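Long-range contacts in hypothetical protein Atu2144 (Agrobacterium tumefaciens, PDB 2ODF), which is of unknown function but belongs to the N-formylglutamate amidohydrolase family, members of which cleave N-formylglutamate, and so probably acts as an amidohydrolase: residues V30-A34 and L77-R81; L68-F73 and A241-H245; D88-P92 and D204-T209. One frame throughout, in Å; residues are numbered along the deposited sequence.

Interaction 1: residues V30-A34 and L77-R81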
loop_
_atom_site.group_PDB
_atom_site.type_symbol
_atom_site.label_atom_id
_atom_site.label_comp_id
_atom_site.label_asym_id
_atom_site.label_seq_id
_atom_site.Cartn_x
_atom_site.Cartn_y
_atom_site.Cartn_z
ATOM N N VAL A 30 -14.096 -12.089 8.917
ATOM C CA VAL A 30 -13.310 -11.505 7.812
ATOM C C VAL A 30 -13.149 -12.543 6.690
ATOM O O VAL A 30 -12.754 -13.686 6.939
ATOM C CB VAL A 30 -11.917 -11.012 8.299
ATOM C CG1 VAL A 30 -11.099 -10.407 7.126
ATOM C CG2 VAL A 30 -12.102 -10.026 9.514
ATOM N N CYS A 31 -13.451 -12.142 5.466
ATOM C CA CYS A 31 -13.371 -13.038 4.315
ATOM C C CYS A 31 -12.681 -12.343 3.144
ATOM O O CYS A 31 -13.320 -11.654 2.345
ATOM C CB CYS A 31 -14.781 -13.518 3.924
ATOM S SG CYS A 31 -14.738 -14.872 2.783
ATOM N N GLU A 32 -11.358 -12.517 3.070
ATOM C CA GLU A 32 -10.533 -11.884 2.041
ATOM C C GLU A 32 -10.775 -12.470 0.629
ATOM O O GLU A 32 -10.692 -11.751 -0.371
ATOM C CB GLU A 32 -9.053 -12.008 2.389
ATOM C CG GLU A 32 -8.651 -11.541 3.767
ATOM C CD GLU A 32 -8.589 -12.673 4.742
ATOM O OE1 GLU A 32 -9.570 -13.441 4.802
ATOM O OE2 GLU A 32 -7.575 -12.802 5.450
ATOM N N HIS A 33 -11.130 -13.751 0.559
ATOM C CA HIS A 33 -11.299 -14.435 -0.731
ATOM C C HIS A 33 -12.748 -14.695 -1.085
ATOM O O HIS A 33 -13.066 -15.674 -1.755
ATOM C CB HIS A 33 -10.482 -15.735 -0.765
ATOM C CG HIS A 33 -9.012 -15.536 -0.534
ATOM N ND1 HIS A 33 -8.189 -16.546 -0.098
ATOM C CD2 HIS A 33 -8.230 -14.430 -0.632
ATOM C CE1 HIS A 33 -6.953 -16.089 0.034
ATOM N NE2 HIS A 33 -6.952 -14.801 -0.266
ATOM N N ALA A 34 -13.605 -13.754 -0.694
ATOM C CA ALA A 34 -15.049 -13.869 -0.744
ATOM C C ALA A 34 -15.601 -13.881 -2.163
ATOM O O ALA A 34 -16.631 -14.509 -2.419
ATOM C CB ALA A 34 -15.690 -12.677 0.025
ATOM N N LEU A 77 -19.478 -8.870 9.494
ATOM C CA LEU A 77 -18.703 -9.547 8.460
ATOM C C LEU A 77 -18.142 -8.494 7.531
ATOM O O LEU A 77 -18.902 -7.710 6.982
ATOM C CB LEU A 77 -19.552 -10.513 7.660
ATOM C CG LEU A 77 -19.004 -11.109 6.362
ATOM C CD1 LEU A 77 -17.707 -11.866 6.600
ATOM C CD2 LEU A 77 -20.073 -12.013 5.749
ATOM N N VAL A 78 -16.825 -8.486 7.388
ATOM C CA VAL A 78 -16.118 -7.632 6.436
ATOM C C VAL A 78 -15.537 -8.519 5.366
ATOM O O VAL A 78 -14.835 -9.489 5.667
ATOM C CB VAL A 78 -14.984 -6.842 7.079
ATOM C CG1 VAL A 78 -14.319 -5.904 6.032
ATOM C CG2 VAL A 78 -15.499 -6.058 8.267
ATOM N N TYR A 79 -15.832 -8.189 4.110
ATOM C CA TYR A 79 -15.404 -9.021 3.009
ATOM C C TYR A 79 -14.955 -8.164 1.810
ATOM O O TYR A 79 -15.362 -7.002 1.645
ATOM C CB TYR A 79 -16.464 -10.053 2.645
ATOM C CG TYR A 79 -17.729 -9.507 2.025
ATOM C CD1 TYR A 79 -18.748 -8.978 2.825
ATOM C CD2 TYR A 79 -17.926 -9.540 0.659
ATOM C CE1 TYR A 79 -19.913 -8.480 2.272
ATOM C CE2 TYR A 79 -19.117 -9.044 0.093
ATOM C CZ TYR A 79 -20.093 -8.512 0.910
ATOM O OH TYR A 79 -21.272 -8.002 0.370
ATOM N N GLN A 80 -14.081 -8.762 1.022
ATOM C CA GLN A 80 -13.538 -8.157 -0.188
ATOM C C GLN A 80 -14.441 -8.514 -1.349
ATOM O O GLN A 80 -14.796 -9.691 -1.528
ATOM C CB GLN A 80 -12.116 -8.707 -0.340
ATOM C CG GLN A 80 -11.282 -8.287 -1.489
ATOM C CD GLN A 80 -11.277 -6.791 -1.817
ATOM O OE1 GLN A 80 -10.592 -5.968 -1.177
ATOM N NE2 GLN A 80 -11.961 -6.460 -2.872
ATOM N N ARG A 81 -14.847 -7.506 -2.120
ATOM C CA ARG A 81 -15.792 -7.709 -3.223
ATOM C C ARG A 81 -15.158 -8.061 -4.583
ATOM O O ARG A 81 -15.877 -8.322 -5.528
ATOM C CB ARG A 81 -16.713 -6.486 -3.334
ATOM C CG ARG A 81 -17.546 -6.297 -2.068
ATOM C CD ARG A 81 -18.546 -5.199 -2.173
ATOM N NE ARG A 81 -19.583 -5.495 -3.156
ATOM C CZ ARG A 81 -19.638 -4.974 -4.374
ATOM N NH1 ARG A 81 -18.715 -4.108 -4.786
ATOM N NH2 ARG A 81 -20.636 -5.325 -5.187
#

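Interaction 2: residues L68-F73 and A241-H245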
loop_
_atom_site.group_PDB
_atom_site.type_symbol
_atom_site.label_atom_id
_atom_site.label_comp_id
_atom_site.label_asym_id
_atom_site.label_seq_id
_atom_site.Cartn_x
_atom_site.Cartn_y
_atom_site.Cartn_z
ATOM N N LEU A 68 -23.586 -17.140 6.916
ATOM C CA LEU A 68 -24.369 -17.980 7.822
ATOM C C LEU A 68 -23.853 -17.831 9.234
ATOM O O LEU A 68 -24.642 -17.704 10.165
ATOM C CB LEU A 68 -24.355 -19.431 7.378
ATOM C CG LEU A 68 -25.066 -19.699 6.062
ATOM C CD1 LEU A 68 -24.930 -21.167 5.751
ATOM C CD2 LEU A 68 -26.531 -19.276 6.093
ATOM N N LEU A 69 -22.534 -17.824 9.402
ATOM C CA LEU A 69 -21.915 -17.521 10.702
ATOM C C LEU A 69 -22.209 -16.117 11.248
ATOM O O LEU A 69 -22.283 -15.918 12.448
ATOM C CB LEU A 69 -20.389 -17.762 10.633
ATOM C CG LEU A 69 -19.933 -19.210 10.433
ATOM C CD1 LEU A 69 -18.433 -19.294 10.244
ATOM C CD2 LEU A 69 -20.364 -20.064 11.642
ATOM N N SER A 70 -22.368 -15.141 10.366
ATOM C CA SER A 70 -22.727 -13.780 10.754
ATOM C C SER A 70 -24.116 -13.749 11.451
ATOM O O SER A 70 -24.298 -13.053 12.461
ATOM C CB SER A 70 -22.685 -12.885 9.515
ATOM O OG SER A 70 -23.070 -11.556 9.813
ATOM N N GLU A 71 -25.045 -14.532 10.921
ATOM C CA GLU A 71 -26.389 -14.748 11.496
ATOM C C GLU A 71 -26.272 -15.503 12.830
ATOM O O GLU A 71 -26.780 -15.052 13.845
ATOM C CB GLU A 71 -27.272 -15.550 10.510
ATOM C CG GLU A 71 -27.598 -14.828 9.179
ATOM C CD GLU A 71 -27.986 -15.757 7.962
ATOM O OE1 GLU A 71 -28.693 -16.802 8.127
ATOM O OE2 GLU A 71 -27.590 -15.402 6.811
ATOM N N LYS A 72 -25.579 -16.634 12.828
ATOM C CA LYS A 72 -25.485 -17.466 14.026
ATOM C C LYS A 72 -24.748 -16.797 15.190
ATOM O O LYS A 72 -25.161 -16.936 16.329
ATOM C CB LYS A 72 -24.829 -18.805 13.698
ATOM C CG LYS A 72 -25.654 -19.632 12.705
ATOM C CD LYS A 72 -24.960 -20.892 12.367
ATOM C CE LYS A 72 -25.753 -21.722 11.342
ATOM N NZ LYS A 72 -26.948 -22.331 11.966
ATOM N N PHE A 73 -23.667 -16.074 14.904
ATOM C CA PHE A 73 -22.907 -15.387 15.948
ATOM C C PHE A 73 -23.325 -13.945 16.202
ATOM O O PHE A 73 -22.729 -13.286 17.076
ATOM C CB PHE A 73 -21.396 -15.424 15.639
ATOM C CG PHE A 73 -20.745 -16.719 15.993
ATOM C CD1 PHE A 73 -20.468 -17.025 17.312
ATOM C CD2 PHE A 73 -20.387 -17.631 15.018
ATOM C CE1 PHE A 73 -19.870 -18.239 17.656
ATOM C CE2 PHE A 73 -19.769 -18.848 15.362
ATOM C CZ PHE A 73 -19.526 -19.145 16.673
ATOM N N ALA A 241 -21.646 -24.505 8.723
ATOM C CA ALA A 241 -21.804 -23.304 9.564
ATOM C C ALA A 241 -22.308 -23.644 10.976
ATOM O O ALA A 241 -21.883 -23.035 11.963
ATOM C CB ALA A 241 -22.742 -22.295 8.904
ATOM N N GLY A 242 -23.232 -24.602 11.072
ATOM C CA GLY A 242 -23.693 -25.072 12.382
ATOM C C GLY A 242 -22.613 -25.806 13.154
ATOM O O GLY A 242 -22.460 -25.591 14.358
ATOM N N PHE A 243 -21.867 -26.674 12.481
ATOM C CA PHE A 243 -20.759 -27.369 13.118
ATOM C C PHE A 243 -19.788 -26.381 13.764
ATOM O O PHE A 243 -19.340 -26.567 14.890
ATOM C CB PHE A 243 -19.996 -28.231 12.112
ATOM C CG PHE A 243 -18.798 -28.894 12.702
ATOM C CD1 PHE A 243 -18.932 -30.072 13.421
ATOM C CD2 PHE A 243 -17.547 -28.329 12.576
ATOM C CE1 PHE A 243 -17.836 -30.677 14.006
ATOM C CE2 PHE A 243 -16.430 -28.930 13.147
ATOM C CZ PHE A 243 -16.574 -30.108 13.867
ATOM N N LEU A 244 -19.432 -25.346 13.003
ATOM C CA LEU A 244 -18.423 -24.384 13.428
ATOM C C LEU A 244 -18.967 -23.448 14.501
ATOM O O LEU A 244 -18.227 -23.039 15.379
ATOM C CB LEU A 244 -17.926 -23.572 12.230
ATOM C CG LEU A 244 -17.048 -24.284 11.205
ATOM C CD1 LEU A 244 -16.881 -23.380 9.961
ATOM C CD2 LEU A 244 -15.663 -24.662 11.784
ATOM N N HIS A 245 -20.257 -23.121 14.430
ATOM C CA HIS A 245 -20.901 -22.337 15.469
ATOM C C HIS A 245 -20.864 -23.096 16.805
ATOM O O HIS A 245 -20.539 -22.522 17.838
ATOM C CB HIS A 245 -22.340 -21.988 15.081
ATOM C CG HIS A 245 -23.078 -21.249 16.151
ATOM N ND1 HIS A 245 -22.778 -19.952 16.498
ATOM C CD2 HIS A 245 -24.058 -21.644 16.990
ATOM C CE1 HIS A 245 -23.547 -19.574 17.500
ATOM N NE2 HIS A 245 -24.338 -20.581 17.811
#

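Interaction 3: residues D88-P92 and D204-T209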
loop_
_atom_site.group_PDB
_atom_site.type_symbol
_atom_site.label_atom_id
_atom_site.label_comp_id
_atom_site.label_asym_id
_atom_site.label_seq_id
_atom_site.Cartn_x
_atom_site.Cartn_y
_atom_site.Cartn_z
ATOM N N ASP A 88 -4.423 -10.190 -3.602
ATOM C CA ASP A 88 -4.711 -11.121 -2.512
ATOM C C ASP A 88 -4.580 -10.365 -1.199
ATOM O O ASP A 88 -3.480 -10.124 -0.713
ATOM C CB ASP A 88 -3.769 -12.335 -2.540
ATOM C CG ASP A 88 -4.186 -13.420 -1.549
ATOM O OD1 ASP A 88 -4.890 -13.092 -0.561
ATOM O OD2 ASP A 88 -3.822 -14.591 -1.770
ATOM N N CYS A 89 -5.719 -9.971 -0.639
ATOM C CA CYS A 89 -5.713 -9.123 0.554
ATOM C C CYS A 89 -5.150 -9.819 1.794
ATOM O O CYS A 89 -4.915 -9.163 2.807
ATOM C CB CYS A 89 -7.093 -8.573 0.810
ATOM S SG CYS A 89 -7.514 -7.269 -0.313
ATOM N N ASN A 90 -4.921 -11.126 1.718
ATOM C CA ASN A 90 -4.231 -11.837 2.789
ATOM C C ASN A 90 -2.721 -11.890 2.532
ATOM O O ASN A 90 -2.057 -12.766 3.038
ATOM C CB ASN A 90 -4.775 -13.278 2.944
ATOM C CG ASN A 90 -4.396 -13.916 4.293
ATOM O OD1 ASN A 90 -4.140 -13.223 5.270
ATOM N ND2 ASN A 90 -4.403 -15.235 4.345
ATOM N N ARG A 91 -2.195 -10.954 1.738
ATOM C CA ARG A 91 -0.755 -10.845 1.462
ATOM C C ARG A 91 -0.312 -9.373 1.466
ATOM O O ARG A 91 -1.042 -8.525 0.965
ATOM C CB ARG A 91 -0.430 -11.408 0.096
ATOM C CG ARG A 91 -0.684 -12.901 -0.038
ATOM C CD ARG A 91 0.226 -13.769 0.809
ATOM N NE ARG A 91 -0.086 -15.149 0.475
ATOM C CZ ARG A 91 0.749 -16.181 0.499
ATOM N NH1 ARG A 91 2.027 -16.070 0.840
ATOM N NH2 ARG A 91 0.271 -17.370 0.138
ATOM N N PRO A 92 0.872 -9.071 2.024
ATOM C CA PRO A 92 1.386 -7.718 1.925
ATOM C C PRO A 92 1.924 -7.443 0.508
ATOM O O PRO A 92 2.242 -8.398 -0.231
ATOM C CB PRO A 92 2.508 -7.707 2.977
ATOM C CG PRO A 92 2.969 -9.103 3.033
ATOM C CD PRO A 92 1.773 -9.936 2.797
ATOM N N ASP A 204 3.490 -20.628 5.628
ATOM C CA ASP A 204 3.116 -20.420 4.220
ATOM C C ASP A 204 2.715 -18.984 3.868
ATOM O O ASP A 204 2.338 -18.695 2.734
ATOM C CB ASP A 204 1.975 -21.377 3.867
ATOM C CG ASP A 204 2.312 -22.816 4.192
ATOM O OD1 ASP A 204 3.252 -23.344 3.566
ATOM O OD2 ASP A 204 1.668 -23.425 5.073
ATOM N N GLY A 205 2.808 -18.075 4.827
ATOM C CA GLY A 205 2.416 -16.689 4.595
ATOM C C GLY A 205 0.903 -16.487 4.572
ATOM O O GLY A 205 0.409 -15.490 4.056
ATOM N N VAL A 206 0.140 -17.395 5.169
ATOM C CA VAL A 206 -1.310 -17.252 5.111
ATOM C C VAL A 206 -1.927 -16.605 6.362
ATOM O O VAL A 206 -3.137 -16.504 6.429
ATOM C CB VAL A 206 -1.993 -18.626 4.862
ATOM C CG1 VAL A 206 -1.580 -19.164 3.511
ATOM C CG2 VAL A 206 -1.667 -19.630 5.994
ATOM N N THR A 207 -1.118 -16.171 7.329
ATOM C CA THR A 207 -1.670 -15.516 8.526
ATOM C C THR A 207 -1.479 -13.987 8.528
ATOM O O THR A 207 -1.524 -13.360 9.575
ATOM C CB THR A 207 -1.113 -16.112 9.830
ATOM O OG1 THR A 207 0.300 -15.876 9.891
ATOM C CG2 THR A 207 -1.415 -17.605 9.881
ATOM N N HIS A 208 -1.334 -13.379 7.345
ATOM C CA HIS A 208 -1.140 -11.912 7.247
ATOM C C HIS A 208 -2.209 -11.117 7.959
ATOM O O HIS A 208 -1.922 -10.248 8.791
ATOM C CB HIS A 208 -1.091 -11.509 5.757
ATOM C CG HIS A 208 -0.776 -10.067 5.530
ATOM N ND1 HIS A 208 0.276 -9.428 6.146
ATOM C CD2 HIS A 208 -1.389 -9.136 4.766
ATOM C CE1 HIS A 208 0.307 -8.164 5.746
ATOM N NE2 HIS A 208 -0.683 -7.973 4.893
ATOM N N THR A 209 -3.470 -11.374 7.628
ATOM C CA THR A 209 -4.592 -10.668 8.243
ATOM C C THR A 209 -4.592 -10.758 9.797
ATOM O O THR A 209 -4.880 -9.782 10.494
ATOM C CB THR A 209 -5.922 -11.174 7.618
ATOM O OG1 THR A 209 -5.927 -10.840 6.204
ATOM C CG2 THR A 209 -7.112 -10.579 8.332
HETATM O O HOH W 1 -4.751 -14.334 7.834
#

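Interaction 1: residues V30-A34 and L77-R81
Leu77 opens the contact by laying its CD1 branch 4.3 Å from Cys31 CB, and its side chain also touches Glu19 of strand 16-19 and Ala66 of helix 62-73. At Val78 the two backbones join: the carbonyl O of Val78 accepts from Cys31 N at 3.0 Å, and the same oxygen takes a CA-H...O contact from Val30 CA. Val30 and Val78 put their side chains on one face of the sheet, where helix 116-143 covers them with Phe130 and Ile137. Strands 27-31 and 77-80 are thus parallel neighbours within the mixed sheet of an alpha/beta fold, and the connection between them, which includes helices 49-52 and 62-73, is a beta-alpha-beta crossover. Tyr79 and Cys31 form the next pair and point to the other face, their CB atoms 4.1 Å apart. The Tyr79 ring takes the position between its backbone N and carbonyl carbon (chi1 69°), which carries the hydroxyl end away from Cys31; its CB stays behind, 3.8 Å from Ala34 CB. Leu63 of helix 62-73 touches both Tyr79 and Ala34. Gln80 N then donates to Cys31 O at 3.3 Å, a long but fairly straight bond whose donor is tilted 26° from the carbonyl plane. Beyond it segment 30-34 leaves the sheet in a type I turn from Cys31 to Ala34. This turn sets Glu32 O 3.4 Å from Gln80 CB and brings Ala34 CB to 3.5 Å from Gln80 O.

Interaction 2: residues L68-F73 and A241-H245
His245 turns the edge of its imidazole onto the face of Phe73, an edge-to-face aromatic pair with centroids 4.4 Å apart and planes at 65°. It joins two helices, 62-73 and 234-256, that pack beside the central sheet of this alpha/beta fold; their short segments cross at -43° with axes 9.7 Å apart. ND1 is the atom that meets the phenyl ring, lying 3.3 Å above its plane and over its centre. One face of the imidazole receives Lys72 CB in a CH-pi contact, 4.0 Å from the ring centroid and offset toward the rim. With CG anti to its backbone N (chi1 177°), the His245 ring reaches across to Lys72 and Phe73, with Lys72 CB over one face and Phe73 at its edge. The aliphatic part of Lys72 continues past the histidine, its CE reaching Ala241 CB.

One helical turn back, Ala241 is the small residue at the centre of the interface: its CB abuts Leu68 CB at 3.6 Å. Leu69 extends its CD2 branch toward Ala241 CB and Leu244 CB. Farther out, Leu69 rests on Leu29 of strand 27-31 and Leu244 on Ile224 and Ile226 of strand 220-227, so both helices are seated on the sheet, while Met248 continues the packing against Phe73. Ala241 O accepts the helical bond from His245 N and also has Leu69 CD2 3.4 Å away.

Interaction 3: residues D88-P92 and D204-T209
Asn90 joins the loop 88-92 to the loop and helix start of 204-209 through both ends of its amide. OD1 accepts from Thr209 N at 3.1 Å in a nearly linear bond (169° at the hydrogen), while ND2 donates to Val206 O at 2.7 Å, staying close to its own amide plane but approaching from above the carbonyl plane of Val206. A water donates to both OD1 and Val206 O, bridging the same two acceptors. Asn90 turns its CG away from its own N (chi1 -163°), which sends the amide toward the first turn of helix 208-213. Behind it, Asp88 OD1 accepts from Asn90 N, an Asx turn within the type I turn from Asp88 to Arg91, and this probably helps fix the asparagine backbone.

His208 lies flat against Pro92: CD stands 3.6 Å from the ring centroid, almost exactly on the ring normal, a CH-pi contact. The two imidazole nitrogens bond outside the contact, NE2 to Tyr127 OH and ND1 to Glu116 of the second subunit. Arg91, bent at chi2 (-66°), folds back so that one face of its guanidinium meets Gly205 O, 3.3 Å from the plane and toward the rim. The carbonyl O of Asn90, 3.1 Å from His208 CB, is buried without a polar partner.

Helix 116-143 flanks the contact, Phe130 touching Cys89, Tyr127 touching Pro92 and His131 touching Thr209, while strand 149-156 supplies His154 beside Asn90 and Thr152 beside Thr209.

Overall arrangement
After strand 16-19 comes strand 27-31; helix 62-73 follows, and interaction 1 closes when strand 77-80 returns beside strand 27-31. Because segment 68-73 falls inside that loop while 241-245 lies far beyond, interactions 1 and 2 cross along the chain, touching where Leu77 CB meets Ser70 OG. Interaction 3 starts after interaction 1 is complete, closes at 204-209 as helix 208-213 begins, and lies wholly within the span closed by interaction 2; the centres of interactions 2 and 3 are about 24 Å apart, on opposite sides of the chain's centre. Interactions 1 and 3 meet through Glu32 with Thr209 and His33 with Asp88, probable hydrogen bonds. Together they tie sheet strands, the C-terminal helix and the loops leading to helix 208-213.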